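Local atomic coordinates of arylsulfatase (Pseudoalteromonas sp. MB47, PDB entry 7AJ0), a protein that probably hydrolyses sulfate esters of the seaweed polysaccharide fucoidan in an exo-acting manner, as a calcium-binding sulfatase that assembles into a hexamer. Residues L57-V69 against D335-T347. Numbering follows the deposited sequence.
Sequences LLVDDLGWGDPGV and DSGYSPWRGGKGT. With CA (calcium ion), chain G.
Lys345 NZ reaches the calcium site of this sulfatase, a member of the alkaline phosphatase superfamily, and forms a salt bridge with Asp61, 3.0 Å to OD2 on its syn side; a weaker bond goes to OD1. With CG anti to the backbone N (chi1 -176°), the extended chain of the lysine carries NZ from the 335-347 loop to the Asp61 carboxylate. Asp61 OD1 also binds the calcium at 2.3 Å, next to OD1 of Asp60, just past the end of strand 53-59; Cys102, Asp325 and Asn326 complete the site.

Farther along, Asp66 ties the loops together. Tyr338 N donates to both carboxylate oxygens, straighter to OD2 (161°) than to OD1, and sits well out of the carboxylate plane. OD2 takes a second bond on its anti side from Gly63 N at 2.7 Å, across the type I turn 63-66. A water bridges Asp61 O and Gly337 N, and Gly63 CA makes a CH···O contact with Tyr338 O.

Beyond these bonds the aromatic side chains pack. Gly65 O lies at the edge of the Tyr338 ring, in its plane. Pro340 CG rests against Trp64 CE3 at 3.7 Å. Tyr338 and Pro340 also meet a second subunit of the hexamer. Trp341 leans obliquely over one face of Trp64, the planes of the two five-membered rings 56° apart, bringing its NE1 to 3.2 Å from Trp64 CG.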
loop_
_atom_site.group_PDB
_atom_site.type_symbol
_atom_site.label_atom_id
_atom_site.label_comp_id
_atom_site.label_asym_id
_atom_site.label_seq_id
_atom_site.Cartn_x
_atom_site.Cartn_y
_atom_site.Cartn_z
ATOM N N LEU A 57 -17.084 3.495 -38.014
ATOM C CA LEU A 57 -17.473 4.452 -36.983
ATOM C C LEU A 57 -16.483 4.323 -35.831
ATOM O O LEU A 57 -16.493 3.325 -35.101
ATOM C CB LEU A 57 -18.900 4.198 -36.512
ATOM C CG LEU A 57 -19.995 4.342 -37.568
ATOM C CD1 LEU A 57 -21.333 3.878 -37.013
ATOM C CD2 LEU A 57 -20.077 5.779 -38.053
ATOM N N LEU A 58 -15.627 5.323 -35.674
ATOM C CA LEU A 58 -14.528 5.285 -34.716
ATOM C C LEU A 58 -14.822 6.296 -33.616
ATOM O O LEU A 58 -14.691 7.506 -33.822
ATOM C CB LEU A 58 -13.206 5.581 -35.415
ATOM C CG LEU A 58 -11.921 5.329 -34.632
ATOM C CD1 LEU A 58 -11.767 3.861 -34.269
ATOM C CD2 LEU A 58 -10.735 5.808 -35.458
ATOM N N VAL A 59 -15.223 5.800 -32.455
ATOM C CA VAL A 59 -15.460 6.644 -31.291
ATOM C C VAL A 59 -14.156 6.785 -30.519
ATOM O O VAL A 59 -13.353 5.849 -30.446
ATOM C CB VAL A 59 -16.575 6.061 -30.405
ATOM C CG1 VAL A 59 -16.947 7.047 -29.309
ATOM C CG2 VAL A 59 -17.789 5.715 -31.249
ATOM N N ASP A 60 -13.944 7.961 -29.937
ATOM C CA ASP A 60 -12.696 8.280 -29.258
ATOM C C ASP A 60 -12.813 7.962 -27.773
ATOM O O ASP A 60 -13.757 8.405 -27.110
ATOM C CB ASP A 60 -12.349 9.756 -29.469
ATOM C CG ASP A 60 -10.900 10.073 -29.156
ATOM O OD1 ASP A 60 -10.152 9.154 -28.773
ATOM O OD2 ASP A 60 -10.507 11.250 -29.298
ATOM N N ASP A 61 -11.857 7.183 -27.261
ATOM C CA ASP A 61 -11.744 6.906 -25.828
ATOM C C ASP A 61 -13.012 6.264 -25.272
ATOM O O ASP A 61 -13.440 6.559 -24.154
ATOM C CB ASP A 61 -11.405 8.181 -25.050
ATOM C CG ASP A 61 -10.013 8.701 -25.356
ATOM O OD1 ASP A 61 -9.311 8.072 -26.172
ATOM O OD2 ASP A 61 -9.616 9.734 -24.777
ATOM N N LEU A 62 -13.611 5.370 -26.051
ATOM C CA LEU A 62 -14.815 4.664 -25.638
ATOM C C LEU A 62 -14.437 3.346 -24.977
ATOM O O LEU A 62 -13.683 2.551 -25.547
ATOM C CB LEU A 62 -15.726 4.407 -26.838
ATOM C CG LEU A 62 -17.094 3.798 -26.528
ATOM C CD1 LEU A 62 -18.012 4.853 -25.928
ATOM C CD2 LEU A 62 -17.715 3.180 -27.774
ATOM N N GLY A 63 -14.967 3.113 -23.778
ATOM C CA GLY A 63 -14.649 1.903 -23.055
ATOM C C GLY A 63 -15.401 0.687 -23.563
ATOM O O GLY A 63 -16.459 0.785 -24.188
ATOM N N TRP A 64 -14.830 -0.484 -23.267
ATOM C CA TRP A 64 -15.423 -1.747 -23.697
ATOM C C TRP A 64 -16.878 -1.863 -23.270
ATOM O O TRP A 64 -17.707 -2.411 -24.005
ATOM C CB TRP A 64 -14.610 -2.908 -23.120
ATOM C CG TRP A 64 -14.957 -4.265 -23.655
ATOM C CD1 TRP A 64 -14.370 -4.898 -24.711
ATOM C CD2 TRP A 64 -15.944 -5.168 -23.143
ATOM N NE1 TRP A 64 -14.935 -6.136 -24.893
ATOM C CE2 TRP A 64 -15.905 -6.325 -23.944
ATOM C CE3 TRP A 64 -16.861 -5.109 -22.091
ATOM C CZ2 TRP A 64 -16.745 -7.413 -23.726
ATOM C CZ3 TRP A 64 -17.696 -6.191 -21.876
ATOM C CH2 TRP A 64 -17.631 -7.326 -22.690
ATOM N N GLY A 65 -17.210 -1.355 -22.091
ATOM C CA GLY A 65 -18.537 -1.498 -21.538
ATOM C C GLY A 65 -19.440 -0.292 -21.654
ATOM O O GLY A 65 -20.505 -0.281 -21.027
ATOM N N ASP A 66 -19.063 0.724 -22.434
ATOM C CA ASP A 66 -19.913 1.909 -22.531
ATOM C C ASP A 66 -21.252 1.598 -23.188
ATOM O O ASP A 66 -22.293 2.005 -22.642
ATOM C CB ASP A 66 -19.169 3.027 -23.267
ATOM C CG ASP A 66 -18.355 3.906 -22.326
ATOM O OD1 ASP A 66 -18.913 4.359 -21.304
ATOM O OD2 ASP A 66 -17.159 4.144 -22.604
ATOM N N PRO A 67 -21.317 0.905 -24.326
ATOM C CA PRO A 67 -22.623 0.598 -24.921
ATOM C C PRO A 67 -23.424 -0.357 -24.051
ATOM O O PRO A 67 -22.874 -1.223 -23.365
ATOM C CB PRO A 67 -22.269 -0.047 -26.269
ATOM C CG PRO A 67 -20.832 0.300 -26.512
ATOM C CD PRO A 67 -20.203 0.410 -25.155
ATOM N N GLY A 68 -24.747 -0.194 -24.094
ATOM C CA GLY A 68 -25.610 -1.025 -23.271
ATOM C C GLY A 68 -25.470 -2.503 -23.574
ATOM O O GLY A 68 -25.532 -3.341 -22.670
ATOM N N VAL A 69 -25.276 -2.848 -24.849
ATOM C CA VAL A 69 -25.159 -4.247 -25.244
ATOM C C VAL A 69 -23.865 -4.881 -24.764
ATOM O O VAL A 69 -23.741 -6.111 -24.801
ATOM C CB VAL A 69 -25.307 -4.348 -26.777
ATOM C CG1 VAL A 69 -24.067 -3.812 -27.473
ATOM C CG2 VAL A 69 -25.587 -5.779 -27.189
ATOM N N ASP A 335 -15.025 13.231 -16.657
ATOM C CA ASP A 335 -15.195 13.287 -18.108
ATOM C C ASP A 335 -14.552 12.053 -18.748
ATOM O O ASP A 335 -13.605 12.133 -19.530
ATOM C CB ASP A 335 -14.607 14.580 -18.657
ATOM C CG ASP A 335 -15.185 14.957 -20.010
ATOM O OD1 ASP A 335 -15.994 14.172 -20.551
ATOM O OD2 ASP A 335 -14.836 16.038 -20.529
ATOM N N SER A 336 -15.098 10.890 -18.385
ATOM C CA SER A 336 -14.482 9.610 -18.693
ATOM C C SER A 336 -15.539 8.575 -19.042
ATOM O O SER A 336 -16.613 8.544 -18.437
ATOM C CB SER A 336 -13.659 9.092 -17.501
ATOM O OG SER A 336 -12.734 10.062 -17.054
ATOM N N GLY A 337 -15.219 7.729 -20.014
ATOM C CA GLY A 337 -16.024 6.567 -20.304
ATOM C C GLY A 337 -15.840 5.496 -19.242
ATOM O O GLY A 337 -15.189 5.685 -18.214
ATOM N N TYR A 338 -16.428 4.335 -19.517
ATOM C CA TYR A 338 -16.467 3.243 -18.559
ATOM C C TYR A 338 -16.013 1.946 -19.205
ATOM O O TYR A 338 -16.390 1.638 -20.340
ATOM C CB TYR A 338 -17.881 3.055 -17.994
ATOM C CG TYR A 338 -18.135 1.661 -17.478
ATOM C CD1 TYR A 338 -17.564 1.228 -16.290
ATOM C CD2 TYR A 338 -18.943 0.776 -18.177
ATOM C CE1 TYR A 338 -17.789 -0.046 -15.812
ATOM C CE2 TYR A 338 -19.178 -0.501 -17.705
ATOM C CZ TYR A 338 -18.597 -0.907 -16.522
ATOM O OH TYR A 338 -18.821 -2.178 -16.047
ATOM N N SER A 339 -15.205 1.183 -18.468
ATOM C CA SER A 339 -14.813 -0.152 -18.875
ATOM C C SER A 339 -14.757 -1.053 -17.651
ATOM O O SER A 339 -14.290 -0.626 -16.584
ATOM C CB SER A 339 -13.449 -0.166 -19.574
ATOM O OG SER A 339 -13.044 -1.500 -19.829
ATOM N N PRO A 340 -15.218 -2.302 -17.767
ATOM C CA PRO A 340 -15.146 -3.218 -16.621
ATOM C C PRO A 340 -13.743 -3.724 -16.334
ATOM O O PRO A 340 -13.514 -4.258 -15.240
ATOM C CB PRO A 340 -16.072 -4.368 -17.036
ATOM C CG PRO A 340 -15.981 -4.384 -18.526
ATOM C CD PRO A 340 -15.828 -2.944 -18.952
ATOM N N TRP A 341 -12.805 -3.565 -17.261
ATOM C CA TRP A 341 -11.489 -4.159 -17.114
ATOM C C TRP A 341 -10.556 -3.243 -16.326
ATOM O O TRP A 341 -10.860 -2.082 -16.049
ATOM C CB TRP A 341 -10.876 -4.461 -18.481
ATOM C CG TRP A 341 -11.832 -5.031 -19.477
ATOM C CD1 TRP A 341 -11.987 -4.635 -20.773
ATOM C CD2 TRP A 341 -12.766 -6.095 -19.268
ATOM N NE1 TRP A 341 -12.956 -5.388 -21.386
ATOM C CE2 TRP A 341 -13.452 -6.291 -20.483
ATOM C CE3 TRP A 341 -13.092 -6.900 -18.173
ATOM C CZ2 TRP A 341 -14.441 -7.260 -20.635
ATOM C CZ3 TRP A 341 -14.076 -7.861 -18.327
ATOM C CH2 TRP A 341 -14.737 -8.033 -19.549
ATOM N N ARG A 342 -9.389 -3.784 -15.988
ATOM C CA ARG A 342 -8.420 -3.064 -15.178
ATOM C C ARG A 342 -7.747 -1.957 -15.981
ATOM O O ARG A 342 -7.546 -2.067 -17.194
ATOM C CB ARG A 342 -7.370 -4.038 -14.646
ATOM C CG ARG A 342 -6.256 -3.396 -13.846
ATOM C CD ARG A 342 -5.351 -4.463 -13.256
ATOM N NE ARG A 342 -4.326 -3.904 -12.382
ATOM C CZ ARG A 342 -3.525 -4.631 -11.609
ATOM N NH1 ARG A 342 -3.631 -5.953 -11.599
ATOM N NH2 ARG A 342 -2.621 -4.037 -10.845
ATOM N N GLY A 343 -7.393 -0.877 -15.285
ATOM C CA GLY A 343 -6.644 0.183 -15.912
ATOM C C GLY A 343 -7.489 0.990 -16.883
ATOM O O GLY A 343 -8.685 1.208 -16.685
ATOM N N GLY A 344 -6.844 1.435 -17.956
ATOM C CA GLY A 344 -7.522 2.251 -18.948
ATOM C C GLY A 344 -6.534 2.765 -19.974
ATOM O O GLY A 344 -5.438 2.222 -20.123
ATOM N N LYS A 345 -6.942 3.820 -20.677
ATOM C CA LYS A 345 -6.084 4.442 -21.678
ATOM C C LYS A 345 -4.698 4.712 -21.107
ATOM O O LYS A 345 -4.553 5.137 -19.957
ATOM C CB LYS A 345 -6.720 5.745 -22.164
ATOM C CG LYS A 345 -5.983 6.445 -23.287
ATOM C CD LYS A 345 -6.593 7.819 -23.518
ATOM C CE LYS A 345 -6.055 8.483 -24.770
ATOM N NZ LYS A 345 -6.670 9.828 -24.961
ATOM N N GLY A 346 -3.677 4.456 -21.918
ATOM C CA GLY A 346 -2.307 4.664 -21.510
ATOM C C GLY A 346 -1.636 3.480 -20.860
ATOM O O GLY A 346 -0.510 3.620 -20.366
ATOM N N THR A 347 -2.289 2.322 -20.830
ATOM C CA THR A 347 -1.701 1.117 -20.267
ATOM C C THR A 347 -2.103 -0.066 -21.134
ATOM O O THR A 347 -3.092 -0.015 -21.869
ATOM C CB THR A 347 -2.149 0.869 -18.820
ATOM O OG1 THR A 347 -3.539 0.513 -18.797
ATOM C CG2 THR A 347 -1.936 2.109 -17.968
HETATM CA CA CA G . -8.390 7.992 -28.241
HETATM O O HOH W 1 -13.232 8.208 -21.808
HETATM O O HOH W 2 -11.639 -0.968 -22.126
#